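Local structure of uncharacterized protein (Thermus thermophilus HB8, 6SCE) at residues V604-L608 with Y617-L623; F476-W480 with L499-Y503; L138-E142 with A168-R172. The protein probably acts as a CRISPR-associated DNA nuclease of type III defence, switched on when cyclic oligoadenylate binds to it. Residues are numbered along the deposited sequence.

Contact 1 (V604-L608 with Y617-L623); sequences VYMAL and YRFPEEL
Edge-strand packing is illustrated by Met-606 of strand 603-607, which reaches over the short parallel edge strand 617-618 and the turn that follows it. The strands run side by side in extended conformation, with Met-606 level with Tyr-617 (CA to CA 4.5 Å) and Ala-607 level with Arg-618 (5.1 Å between their CA atoms). The backbone ladder is Tyr-617 N to Tyr-605 O at 3.1 Å, Ala-607 N to Tyr-617 O at 2.8 Å and Phe-619 N to Ala-607 O at 2.7 Å. Strand 617-618 is outermost in the C-terminal mixed sheet; 603-607 pairs on its other side with strand 584-592, and helix 499-513 packs on Leu-608 and Phe-619. Met-606, a selenomethionine, shares a sheet face with Tyr-617 and takes chi1 m, chi2 t, chi3 p. This rotamer brings its CE 3.9 Å from Tyr-617 CB, and its SE 3.7 Å from both Phe-619 CD2 and Leu-623 CD2. The selenium meets the ring of Phe-619 at its edge, 5.1 Å from the centroid, as a Met-aromatic contact. Phe-619 (chi1 t) also receives Leu-608, CD1 to CD1 at 3.6 Å, where the chain turns a corner. After a cis peptide before Pro-620, a type I turn, closed by Leu-623 N to Pro-620 O at 3.2 Å, leads into helix 623-627. Arg-618 N to Glu-622 OE1 (2.8 Å) ties the strand end to the N-cap residue, and Arg-618 NE forms a salt bridge with Glu-621 OE1 at 3.0 Å. Backbone bonds thus fix the register, while apolar contacts to Met-606 join strand, turn and helix start.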
ATOM      1  N   VAL A 604     -14.321  -8.016  -6.815  1.00 41.00           N
ATOM      2  CA  VAL A 604     -15.625  -8.624  -6.537  1.00 44.01           C
ATOM      3  C   VAL A 604     -16.385  -8.623  -7.874  1.00 45.78           C
ATOM      4  O   VAL A 604     -16.392  -7.621  -8.587  1.00 43.12           O
ATOM      5  CB  VAL A 604     -16.406  -7.822  -5.467  1.00 45.34           C
ATOM      6  CG1 VAL A 604     -17.825  -8.356  -5.275  1.00 46.97           C
ATOM      7  CG2 VAL A 604     -15.662  -7.831  -4.141  1.00 44.15           C
ATOM      8  N   TYR A 605     -16.975  -9.763  -8.223  1.00 46.70           N
ATOM      9  CA  TYR A 605     -17.626  -9.942  -9.518  1.00 48.28           C
ATOM     10  C   TYR A 605     -19.135 -10.015  -9.349  1.00 49.99           C
ATOM     11  O   TYR A 605     -19.636 -10.809  -8.544  1.00 47.00           O
ATOM     12  CB  TYR A 605     -17.129 -11.219 -10.174  1.00 47.99           C
ATOM     13  CG  TYR A 605     -15.708 -11.104 -10.643  1.00 48.87           C
ATOM     14  CD1 TYR A 605     -14.646 -11.409  -9.797  1.00 48.66           C
ATOM     15  CD2 TYR A 605     -15.424 -10.671 -11.920  1.00 48.49           C
ATOM     16  CE1 TYR A 605     -13.338 -11.301 -10.238  1.00 49.19           C
ATOM     17  CE2 TYR A 605     -14.127 -10.559 -12.367  1.00 52.80           C
ATOM     18  CZ  TYR A 605     -13.085 -10.872 -11.522  1.00 48.42           C
ATOM     19  OH  TYR A 605     -11.801 -10.750 -11.992  1.00 50.33           O
HETATM   20  N   MSE A 606     -19.851  -9.184 -10.102  1.00 48.11           N
HETATM   21  CA  MSE A 606     -21.316  -9.159 -10.044  1.00 49.78           C
HETATM   22  C   MSE A 606     -21.908  -9.095 -11.422  1.00 48.33           C
HETATM   23  O   MSE A 606     -21.223  -8.782 -12.411  1.00 48.70           O
HETATM   24  CB  MSE A 606     -21.795  -7.942  -9.260  1.00 48.76           C
HETATM   25  CG  MSE A 606     -21.273  -7.959  -7.830  1.00 47.97           C
HETATM   26 SE   MSE A 606     -22.090  -6.493  -6.848  1.00 50.51          SE
HETATM   27  CE  MSE A 606     -23.777  -7.361  -6.254  1.00 54.82           C
ATOM     28  N   ALA A 607     -23.206  -9.389 -11.508  1.00 53.22           N
ATOM     29  CA  ALA A 607     -23.890  -9.366 -12.793  1.00 56.33           C
ATOM     30  C   ALA A 607     -25.387  -9.079 -12.665  1.00 55.57           C
ATOM     31  O   ALA A 607     -26.036  -9.487 -11.699  1.00 52.17           O
ATOM     32  CB  ALA A 607     -23.657 -10.675 -13.532  1.00 58.54           C
ATOM     33  N   LEU A 608     -25.911  -8.354 -13.649  1.00 58.98           N
ATOM     34  CA  LEU A 608     -27.340  -8.064 -13.721  1.00 60.42           C
ATOM     35  C   LEU A 608     -28.103  -9.368 -13.970  1.00 61.48           C
ATOM     36  O   LEU A 608     -29.090  -9.656 -13.282  1.00 62.35           O
ATOM     37  CB  LEU A 608     -27.643  -7.011 -14.791  1.00 59.16           C
ATOM     38  CG  LEU A 608     -27.557  -5.557 -14.321  1.00 60.71           C
ATOM     39  CD1 LEU A 608     -26.182  -5.236 -13.749  1.00 61.18           C
ATOM     40  CD2 LEU A 608     -27.885  -4.594 -15.453  1.00 59.15           C
ATOM     41  N   TYR A 617     -22.110 -12.632  -7.974  1.00 56.71           N
ATOM     42  CA  TYR A 617     -23.251 -12.103  -7.259  1.00 59.00           C
ATOM     43  C   TYR A 617     -24.184 -11.381  -8.215  1.00 57.22           C
ATOM     44  O   TYR A 617     -23.802 -10.990  -9.320  1.00 55.05           O
ATOM     45  CB  TYR A 617     -22.825 -11.166  -6.132  1.00 60.44           C
ATOM     46  CG  TYR A 617     -22.028 -11.844  -5.054  1.00 62.10           C
ATOM     47  CD1 TYR A 617     -20.646 -11.997  -5.176  1.00 66.26           C
ATOM     48  CD2 TYR A 617     -22.645 -12.332  -3.912  1.00 65.28           C
ATOM     49  CE1 TYR A 617     -19.904 -12.622  -4.192  1.00 69.19           C
ATOM     50  CE2 TYR A 617     -21.913 -12.960  -2.915  1.00 69.24           C
ATOM     51  CZ  TYR A 617     -20.544 -13.103  -3.059  1.00 70.35           C
ATOM     52  OH  TYR A 617     -19.811 -13.717  -2.074  1.00 75.07           O
ATOM     53  N   ARG A 618     -25.425 -11.230  -7.775  1.00 59.27           N
ATOM     54  CA  ARG A 618     -26.454 -10.624  -8.581  1.00 60.95           C
ATOM     55  C   ARG A 618     -26.551  -9.136  -8.247  1.00 52.65           C
ATOM     56  O   ARG A 618     -26.731  -8.754  -7.098  1.00 49.96           O
ATOM     57  CB  ARG A 618     -27.792 -11.343  -8.355  1.00 66.34           C
ATOM     58  CG  ARG A 618     -28.859 -10.976  -9.378  1.00 75.29           C
ATOM     59  CD  ARG A 618     -30.181 -11.692  -9.108  1.00 82.59           C
ATOM     60  NE  ARG A 618     -31.331 -10.850  -9.449  1.00 87.90           N
ATOM     61  CZ  ARG A 618     -31.773 -10.616 -10.686  1.00 90.50           C
ATOM     62  NH1 ARG A 618     -31.180 -11.163 -11.745  1.00 87.94           N
ATOM     63  NH2 ARG A 618     -32.825  -9.827 -10.865  1.00 94.35           N
ATOM     64  N   PHE A 619     -26.430  -8.301  -9.267  1.00 52.48           N
ATOM     65  CA  PHE A 619     -26.511  -6.861  -9.101  1.00 50.27           C
ATOM     66  C   PHE A 619     -27.906  -6.427  -9.556  1.00 54.00           C
ATOM     67  O   PHE A 619     -28.308  -6.793 -10.665  1.00 53.18           O
ATOM     68  CB  PHE A 619     -25.440  -6.191  -9.968  1.00 50.54           C
ATOM     69  CG  PHE A 619     -25.291  -4.724  -9.714  1.00 49.75           C
ATOM     70  CD1 PHE A 619     -26.064  -3.800 -10.405  1.00 49.21           C
ATOM     71  CD2 PHE A 619     -24.384  -4.264  -8.769  1.00 50.13           C
ATOM     72  CE1 PHE A 619     -25.938  -2.445 -10.156  1.00 46.33           C
ATOM     73  CE2 PHE A 619     -24.252  -2.913  -8.515  1.00 47.65           C
ATOM     74  CZ  PHE A 619     -25.034  -2.002  -9.209  1.00 48.17           C
ATOM     75  N   PRO A 620     -28.635  -5.628  -8.776  1.00 52.28           N
ATOM     76  CA  PRO A 620     -28.178  -4.996  -7.540  1.00 52.06           C
ATOM     77  C   PRO A 620     -28.645  -5.686  -6.268  1.00 56.56           C
ATOM     78  O   PRO A 620     -28.315  -5.211  -5.172  1.00 55.42           O
ATOM     79  CB  PRO A 620     -28.832  -3.618  -7.612  1.00 53.79           C
ATOM     80  CG  PRO A 620     -30.132  -3.884  -8.315  1.00 57.27           C
ATOM     81  CD  PRO A 620     -29.813  -4.940  -9.344  1.00 55.22           C
ATOM     82  N   GLU A 621     -29.409  -6.777  -6.404  1.00 56.70           N
ATOM     83  CA  GLU A 621     -30.083  -7.410  -5.251  1.00 61.86           C
ATOM     84  C   GLU A 621     -29.097  -7.854  -4.186  1.00 59.68           C
ATOM     85  O   GLU A 621     -29.346  -7.671  -3.001  1.00 57.84           O
ATOM     86  CB  GLU A 621     -30.931  -8.629  -5.677  1.00 65.55           C
ATOM     87  CG  GLU A 621     -32.245  -8.298  -6.373  1.00 68.04           C
ATOM     88  CD  GLU A 621     -32.086  -7.913  -7.838  1.00 70.76           C
ATOM     89  OE1 GLU A 621     -30.975  -8.046  -8.401  1.00 66.96           O
ATOM     90  OE2 GLU A 621     -33.089  -7.469  -8.432  1.00 73.06           O
ATOM     91  N   GLU A 622     -27.983  -8.446  -4.618  1.00 59.75           N
ATOM     92  CA  GLU A 622     -26.996  -8.995  -3.695  1.00 61.19           C
ATOM     93  C   GLU A 622     -25.800  -8.072  -3.418  1.00 61.90           C
ATOM     94  O   GLU A 622     -24.725  -8.569  -3.080  1.00 58.25           O
ATOM     95  CB  GLU A 622     -26.492 -10.342  -4.215  1.00 61.22           C
ATOM     96  CG  GLU A 622     -27.563 -11.416  -4.248  1.00 65.47           C
ATOM     97  CD  GLU A 622     -27.002 -12.775  -4.603  1.00 67.43           C
ATOM     98  OE1 GLU A 622     -26.359 -12.896  -5.669  1.00 64.92           O
ATOM     99  OE2 GLU A 622     -27.201 -13.724  -3.816  1.00 76.02           O
ATOM    100  N   LEU A 623     -25.980  -6.753  -3.542  1.00 61.11           N
ATOM    101  CA  LEU A 623     -24.918  -5.798  -3.202  1.00 59.02           C
ATOM    102  C   LEU A 623     -24.414  -6.007  -1.780  1.00 62.97           C
ATOM    103  O   LEU A 623     -23.225  -6.254  -1.572  1.00 66.81           O
ATOM    104  CB  LEU A 623     -25.378  -4.348  -3.363  1.00 56.81           C
ATOM    105  CG  LEU A 623     -24.956  -3.629  -4.643  1.00 57.47           C
ATOM    106  CD1 LEU A 623     -25.468  -2.197  -4.608  1.00 54.54           C
ATOM    107  CD2 LEU A 623     -23.445  -3.660  -4.831  1.00 54.78           C
TER

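Contact 2 (F476-W480 with L499-Y503); sequences FLKFW and LPLEY
Trp-480 lays a face of its indole under Leu-499, whose CD2 stands 4.1 Å from the centroid of the six-membered ring and only 7° off its normal, a CH-pi contact. The same ring presents an edge to the face of Tyr-503: centroids 5.2 Å apart, planes at 77°, Trp-480 CZ3 to Tyr-503 CD1 3.5 Å, an offset edge-to-face pair. Both segments are helical, and their N-to-C directions differ by 51°. The axes come no nearer than 12.6 Å, so bulky side chains span the gap. Phe-476, Trp-480, Leu-499 and Tyr-503 all point toward the other helix with chi1 t; Phe-476 and Trp-480, and likewise Leu-499 and Tyr-503, are one turn apart. Phe-476, level with Pro-500 (CA to CA 8.5 Å), sets its CE2 4.0 Å from Leu-499 CG and 4.3 Å from Pro-500 CG. The polar ends look outside the pair: Trp-480 NE1 bonds Gln-486 OE1, and Tyr-503 OH bonds the carbonyl of Arg-444. Helix 473-484 is thereby joined to the start of helix 499-513, which lies against the C-terminal sheet through Met-522 and Cys-557. With no hydrogen bond between the two segments, the contact between them is made by aromatic and apolar packing alone.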
ATOM      1  N   PHE A 476     -32.892   8.145 -24.531  1.00 63.91           N
ATOM      2  CA  PHE A 476     -32.094   8.123 -23.293  1.00 62.36           C
ATOM      3  C   PHE A 476     -31.227   9.391 -23.242  1.00 57.88           C
ATOM      4  O   PHE A 476     -31.336  10.209 -22.325  1.00 57.35           O
ATOM      5  CB  PHE A 476     -31.247   6.849 -23.237  1.00 62.65           C
ATOM      6  CG  PHE A 476     -30.343   6.765 -22.030  1.00 64.23           C
ATOM      7  CD1 PHE A 476     -30.879   6.717 -20.751  1.00 64.03           C
ATOM      8  CD2 PHE A 476     -28.956   6.720 -22.181  1.00 62.95           C
ATOM      9  CE1 PHE A 476     -30.052   6.631 -19.640  1.00 67.74           C
ATOM     10  CE2 PHE A 476     -28.126   6.637 -21.072  1.00 65.76           C
ATOM     11  CZ  PHE A 476     -28.677   6.593 -19.800  1.00 64.26           C
ATOM     12  N   LEU A 477     -30.418   9.580 -24.274  1.00 58.48           N
ATOM     13  CA  LEU A 477     -29.543  10.745 -24.351  1.00 60.64           C
ATOM     14  C   LEU A 477     -30.284  12.077 -24.227  1.00 61.94           C
ATOM     15  O   LEU A 477     -29.723  13.050 -23.716  1.00 61.01           O
ATOM     16  CB  LEU A 477     -28.721  10.708 -25.639  1.00 62.06           C
ATOM     17  CG  LEU A 477     -27.796   9.498 -25.805  1.00 64.93           C
ATOM     18  CD1 LEU A 477     -27.214   9.496 -27.208  1.00 68.28           C
ATOM     19  CD2 LEU A 477     -26.689   9.471 -24.762  1.00 68.12           C
ATOM     20  N   LYS A 478     -31.537  12.121 -24.681  1.00 66.89           N
ATOM     21  CA  LYS A 478     -32.363  13.335 -24.596  1.00 67.34           C
ATOM     22  C   LYS A 478     -32.844  13.632 -23.179  1.00 66.05           C
ATOM     23  O   LYS A 478     -32.881  14.792 -22.771  1.00 64.23           O
ATOM     24  CB  LYS A 478     -33.570  13.256 -25.549  1.00 70.28           C
ATOM     25  CG  LYS A 478     -33.219  13.505 -27.010  1.00 70.16           C
ATOM     26  N   PHE A 479     -33.227  12.601 -22.434  1.00 66.95           N
ATOM     27  CA  PHE A 479     -33.617  12.789 -21.028  1.00 75.94           C
ATOM     28  C   PHE A 479     -32.373  13.107 -20.152  1.00 70.76           C
ATOM     29  O   PHE A 479     -32.487  13.740 -19.105  1.00 70.80           O
ATOM     30  CB  PHE A 479     -34.385  11.558 -20.509  1.00 82.10           C
ATOM     31  CG  PHE A 479     -35.481  11.888 -19.520  1.00 94.18           C
ATOM     32  CD1 PHE A 479     -36.750  12.258 -19.965  1.00 99.23           C
ATOM     33  CD2 PHE A 479     -35.252  11.827 -18.146  1.00100.56           C
ATOM     34  CE1 PHE A 479     -37.762  12.567 -19.063  1.00103.35           C
ATOM     35  CE2 PHE A 479     -36.262  12.132 -17.237  1.00103.82           C
ATOM     36  CZ  PHE A 479     -37.519  12.501 -17.697  1.00104.07           C
ATOM     37  N   TRP A 480     -31.197  12.668 -20.601  1.00 70.46           N
ATOM     38  CA  TRP A 480     -29.917  12.950 -19.923  1.00 71.86           C
ATOM     39  C   TRP A 480     -29.591  14.438 -20.041  1.00 76.12           C
ATOM     40  O   TRP A 480     -29.243  15.097 -19.051  1.00 71.10           O
ATOM     41  CB  TRP A 480     -28.808  12.098 -20.564  1.00 68.50           C
ATOM     42  CG  TRP A 480     -27.502  12.060 -19.839  1.00 65.20           C
ATOM     43  CD1 TRP A 480     -26.462  12.937 -19.972  1.00 62.48           C
ATOM     44  CD2 TRP A 480     -27.075  11.067 -18.897  1.00 61.80           C
ATOM     45  NE1 TRP A 480     -25.414  12.556 -19.162  1.00 61.77           N
ATOM     46  CE2 TRP A 480     -25.763  11.416 -18.488  1.00 63.40           C
ATOM     47  CE3 TRP A 480     -27.669   9.920 -18.360  1.00 61.10           C
ATOM     48  CZ2 TRP A 480     -25.039  10.659 -17.553  1.00 59.37           C
ATOM     49  CZ3 TRP A 480     -26.947   9.164 -17.435  1.00 61.58           C
ATOM     50  CH2 TRP A 480     -25.643   9.544 -17.040  1.00 60.36           C
ATOM     51  N   LEU A 499     -22.701   3.601 -21.291  1.00 52.72           N
ATOM     52  CA  LEU A 499     -23.367   4.553 -20.390  1.00 53.92           C
ATOM     53  C   LEU A 499     -24.619   4.023 -19.660  1.00 56.57           C
ATOM     54  O   LEU A 499     -24.820   4.325 -18.468  1.00 52.10           O
ATOM     55  CB  LEU A 499     -23.671   5.876 -21.118  1.00 50.43           C
ATOM     56  CG  LEU A 499     -24.212   7.012 -20.236  1.00 54.30           C
ATOM     57  CD1 LEU A 499     -23.316   7.259 -19.024  1.00 54.23           C
ATOM     58  CD2 LEU A 499     -24.394   8.302 -21.020  1.00 53.54           C
ATOM     59  N   PRO A 500     -25.462   3.236 -20.355  1.00 53.27           N
ATOM     60  CA  PRO A 500     -26.615   2.669 -19.655  1.00 51.82           C
ATOM     61  C   PRO A 500     -26.243   1.768 -18.457  1.00 46.64           C
ATOM     62  O   PRO A 500     -26.823   1.910 -17.375  1.00 47.36           O
ATOM     63  CB  PRO A 500     -27.327   1.862 -20.754  1.00 53.68           C
ATOM     64  CG  PRO A 500     -26.968   2.570 -22.020  1.00 54.06           C
ATOM     65  CD  PRO A 500     -25.557   3.054 -21.816  1.00 54.91           C
ATOM     66  N   LEU A 501     -25.311   0.845 -18.657  1.00 47.21           N
ATOM     67  CA  LEU A 501     -24.860  -0.024 -17.564  1.00 47.56           C
ATOM     68  C   LEU A 501     -24.175   0.803 -16.449  1.00 44.65           C
ATOM     69  O   LEU A 501     -24.436   0.582 -15.266  1.00 45.54           O
ATOM     70  CB  LEU A 501     -23.922  -1.095 -18.081  1.00 47.86           C
ATOM     71  CG  LEU A 501     -23.424  -2.093 -17.031  1.00 46.68           C
ATOM     72  CD1 LEU A 501     -24.568  -2.813 -16.333  1.00 46.33           C
ATOM     73  CD2 LEU A 501     -22.498  -3.098 -17.687  1.00 46.50           C
ATOM     74  N   GLU A 502     -23.330   1.754 -16.847  1.00 43.94           N
ATOM     75  CA  GLU A 502     -22.633   2.642 -15.894  1.00 44.35           C
ATOM     76  C   GLU A 502     -23.588   3.459 -15.055  1.00 46.76           C
ATOM     77  O   GLU A 502     -23.369   3.626 -13.858  1.00 44.74           O
ATOM     78  CB  GLU A 502     -21.693   3.606 -16.615  1.00 41.67           C
ATOM     79  CG  GLU A 502     -20.502   2.947 -17.270  1.00 42.61           C
ATOM     80  CD  GLU A 502     -19.734   3.892 -18.155  1.00 41.63           C
ATOM     81  OE1 GLU A 502     -20.035   5.112 -18.140  1.00 45.25           O
ATOM     82  OE2 GLU A 502     -18.809   3.408 -18.843  1.00 47.33           O
ATOM     83  N   TYR A 503     -24.641   3.996 -15.671  1.00 47.83           N
ATOM     84  CA  TYR A 503     -25.623   4.778 -14.925  1.00 46.72           C
ATOM     85  C   TYR A 503     -26.456   3.921 -13.987  1.00 46.58           C
ATOM     86  O   TYR A 503     -26.756   4.334 -12.863  1.00 46.90           O
ATOM     87  CB  TYR A 503     -26.549   5.562 -15.850  1.00 50.13           C
ATOM     88  CG  TYR A 503     -27.481   6.439 -15.067  1.00 52.61           C
ATOM     89  CD1 TYR A 503     -26.997   7.547 -14.386  1.00 52.93           C
ATOM     90  CD2 TYR A 503     -28.841   6.148 -14.971  1.00 52.02           C
ATOM     91  CE1 TYR A 503     -27.838   8.357 -13.649  1.00 55.58           C
ATOM     92  CE2 TYR A 503     -29.693   6.951 -14.228  1.00 53.91           C
ATOM     93  CZ  TYR A 503     -29.185   8.058 -13.566  1.00 55.90           C
ATOM     94  OH  TYR A 503     -30.010   8.877 -12.821  1.00 53.38           O
TER

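Contact 3 (L138-E142 with A168-R172); sequences LTLEE and AQAAR
The carboxamide of Gln-169 reaches from a strand to the start of a helix, illustrating how a side chain can satisfy one of the first amides of a helix. Its OE1 accepts from Leu-140 N at 3.0 Å, while its NE2 makes a weak bond to Glu-141 OE1 at 3.4 Å; the other oxygen of Glu-141 forms a salt bridge with Arg-157. Thr-139 is the N-cap and, with Glu-142, builds a capping box: Thr-139 OG1 accepts from Glu-142 N at 3.0 Å, and Glu-142 OE1 accepts from Thr-139 N at 2.9 Å. For this, Thr-139 has chi1 p and an extended backbone, and the chain turns helical at Leu-140. Gln-169 is extended, with chi1 m and chi2 t, and its CA lies 6.2 Å from that of Leu-140. Beside the polar bridge Leu-140 (chi1 t) points toward the strand, its CD1 3.4 Å from Ala-170 C and 4.0 Å from Ala-171 CB. Ala-170 offers only its backbone here; its CB points away and packs on Val-180 and Val-182. Helix 140-148 follows the sheet that ends with strand 129-132, and just before it Leu-138 packs on helix 15-28. Strand 169-172, by contrast, belongs to the next sheet, between strands 156-158 and 179-184, so the contact sits where the helix meets that sheet, with Trp-155 packed against both Leu-140 and Ala-171.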
ATOM      1  N   LEU A 138      20.227 -11.143   5.354  1.00 26.28           N
ATOM      2  CA  LEU A 138      19.823 -12.410   4.785  1.00 26.93           C
ATOM      3  C   LEU A 138      20.548 -12.656   3.438  1.00 27.01           C
ATOM      4  O   LEU A 138      20.723 -11.739   2.605  1.00 26.98           O
ATOM      5  CB  LEU A 138      18.303 -12.468   4.575  1.00 26.18           C
ATOM      6  CG  LEU A 138      17.486 -13.008   5.757  1.00 27.46           C
ATOM      7  CD1 LEU A 138      17.793 -12.290   7.050  1.00 28.75           C
ATOM      8  CD2 LEU A 138      16.003 -12.943   5.404  1.00 26.78           C
ATOM      9  N   THR A 139      20.916 -13.901   3.237  1.00 27.38           N
ATOM     10  CA  THR A 139      21.556 -14.348   2.003  1.00 29.72           C
ATOM     11  C   THR A 139      20.489 -14.737   1.000  1.00 27.40           C
ATOM     12  O   THR A 139      19.305 -14.892   1.316  1.00 26.17           O
ATOM     13  CB  THR A 139      22.432 -15.589   2.272  1.00 29.54           C
ATOM     14  OG1 THR A 139      21.585 -16.677   2.659  1.00 28.34           O
ATOM     15  CG2 THR A 139      23.493 -15.298   3.368  1.00 33.57           C
ATOM     16  N   LEU A 140      20.903 -14.940  -0.233  1.00 27.42           N
ATOM     17  CA  LEU A 140      19.995 -15.415  -1.256  1.00 27.68           C
ATOM     18  C   LEU A 140      19.410 -16.741  -0.853  1.00 28.74           C
ATOM     19  O   LEU A 140      18.220 -16.992  -1.055  1.00 28.49           O
ATOM     20  CB  LEU A 140      20.683 -15.491  -2.627  1.00 30.40           C
ATOM     21  CG  LEU A 140      19.685 -15.802  -3.755  1.00 35.47           C
ATOM     22  CD1 LEU A 140      19.994 -15.061  -5.041  1.00 44.04           C
ATOM     23  CD2 LEU A 140      19.562 -17.300  -4.005  1.00 38.63           C
ATOM     24  N   GLU A 141      20.233 -17.616  -0.278  1.00 28.28           N
ATOM     25  CA  GLU A 141      19.734 -18.938   0.079  1.00 27.17           C
ATOM     26  C   GLU A 141      18.685 -18.847   1.195  1.00 25.94           C
ATOM     27  O   GLU A 141      17.725 -19.614   1.213  1.00 26.07           O
ATOM     28  CB  GLU A 141      20.876 -19.818   0.560  1.00 31.75           C
ATOM     29  CG  GLU A 141      21.804 -20.251  -0.555  1.00 35.50           C
ATOM     30  CD  GLU A 141      22.617 -19.128  -1.150  1.00 42.37           C
ATOM     31  OE1 GLU A 141      22.991 -18.144  -0.428  1.00 39.33           O
ATOM     32  OE2 GLU A 141      22.867 -19.251  -2.390  1.00 52.49           O
ATOM     33  N   GLU A 142      18.904 -17.925   2.115  1.00 24.78           N
ATOM     34  CA  GLU A 142      17.907 -17.695   3.216  1.00 26.97           C
ATOM     35  C   GLU A 142      16.586 -17.173   2.621  1.00 25.82           C
ATOM     36  O   GLU A 142      15.524 -17.654   2.967  1.00 25.35           O
ATOM     37  CB  GLU A 142      18.505 -16.775   4.253  1.00 25.16           C
ATOM     38  CG  GLU A 142      19.467 -17.504   5.182  1.00 26.07           C
ATOM     39  CD  GLU A 142      20.305 -16.620   6.062  1.00 28.80           C
ATOM     40  OE1 GLU A 142      20.590 -15.463   5.683  1.00 29.15           O
ATOM     41  OE2 GLU A 142      20.699 -17.084   7.182  1.00 28.59           O
ATOM     42  N   ALA A 168      26.196  -8.557  -4.820  1.00 37.58           N
ATOM     43  CA  ALA A 168      24.868  -9.089  -5.076  1.00 35.62           C
ATOM     44  C   ALA A 168      24.912 -10.555  -5.448  1.00 36.49           C
ATOM     45  O   ALA A 168      25.846 -11.023  -6.092  1.00 35.75           O
ATOM     46  CB  ALA A 168      24.170  -8.302  -6.174  1.00 33.34           C
ATOM     47  N   GLN A 169      23.880 -11.277  -5.051  1.00 32.02           N
ATOM     48  CA  GLN A 169      23.680 -12.653  -5.468  1.00 32.75           C
ATOM     49  C   GLN A 169      22.352 -12.711  -6.232  1.00 32.54           C
ATOM     50  O   GLN A 169      21.389 -11.983  -5.905  1.00 32.35           O
ATOM     51  CB  GLN A 169      23.560 -13.580  -4.252  1.00 36.56           C
ATOM     52  CG  GLN A 169      24.729 -13.625  -3.241  1.00 39.62           C
ATOM     53  CD  GLN A 169      24.274 -14.295  -1.923  1.00 45.33           C
ATOM     54  OE1 GLN A 169      23.470 -13.710  -1.124  1.00 37.12           O
ATOM     55  NE2 GLN A 169      24.744 -15.542  -1.694  1.00 46.01           N
ATOM     56  N   ALA A 170      22.246 -13.609  -7.199  1.00 31.17           N
ATOM     57  CA  ALA A 170      21.046 -13.660  -8.030  1.00 32.37           C
ATOM     58  C   ALA A 170      20.610 -15.064  -8.367  1.00 32.63           C
ATOM     59  O   ALA A 170      21.406 -16.014  -8.379  1.00 33.80           O
ATOM     60  CB  ALA A 170      21.242 -12.845  -9.294  1.00 32.93           C
ATOM     61  N   ALA A 171      19.322 -15.199  -8.622  1.00 31.80           N
ATOM     62  CA  ALA A 171      18.745 -16.472  -9.032  1.00 31.99           C
ATOM     63  C   ALA A 171      17.762 -16.262 -10.162  1.00 32.28           C
ATOM     64  O   ALA A 171      16.978 -15.324 -10.151  1.00 31.11           O
ATOM     65  CB  ALA A 171      18.026 -17.115  -7.882  1.00 34.47           C
ATOM     66  N   ARG A 172      17.791 -17.159 -11.130  1.00 33.21           N
ATOM     67  CA  ARG A 172      16.785 -17.228 -12.142  1.00 35.66           C
ATOM     68  C   ARG A 172      15.734 -18.226 -11.696  1.00 34.11           C
ATOM     69  O   ARG A 172      16.045 -19.233 -11.086  1.00 33.35           O
ATOM     70  CB  ARG A 172      17.430 -17.661 -13.453  1.00 41.11           C
ATOM     71  CG  ARG A 172      16.510 -17.599 -14.620  1.00 48.24           C
ATOM     72  CD  ARG A 172      17.268 -17.899 -15.907  1.00 58.47           C
ATOM     73  NE  ARG A 172      17.550 -19.319 -16.024  1.00 61.81           N
ATOM     74  CZ  ARG A 172      16.696 -20.221 -16.515  1.00 68.20           C
ATOM     75  NH1 ARG A 172      15.484 -19.859 -16.942  1.00 67.41           N
ATOM     76  NH2 ARG A 172      17.058 -21.500 -16.579  1.00 64.42           N
TER

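Overall arrangement
Contacts 1 and 2 belong to one C-terminal unit: their centres are 20 Å apart, and they touch where Leu-608 CD2 meets Leu-501 CD1 at 3.9 Å. Helix 499-513 links them, packing on the corner of contact 1 and supplying half of contact 2. It also brings Glu-502 close to Asp-543. Contact 3 lies apart, its centre 45 Å from that of contact 1 and 56 Å from that of contact 2, on the opposite side of the chain's centre from contact 2. Its nearest atom is about 6 Å from the bound cyclic oligoadenylate, against about 16 Å for contact 1 and 25 Å for contact 2; a nuclease role for the C-terminal unit is only an inference.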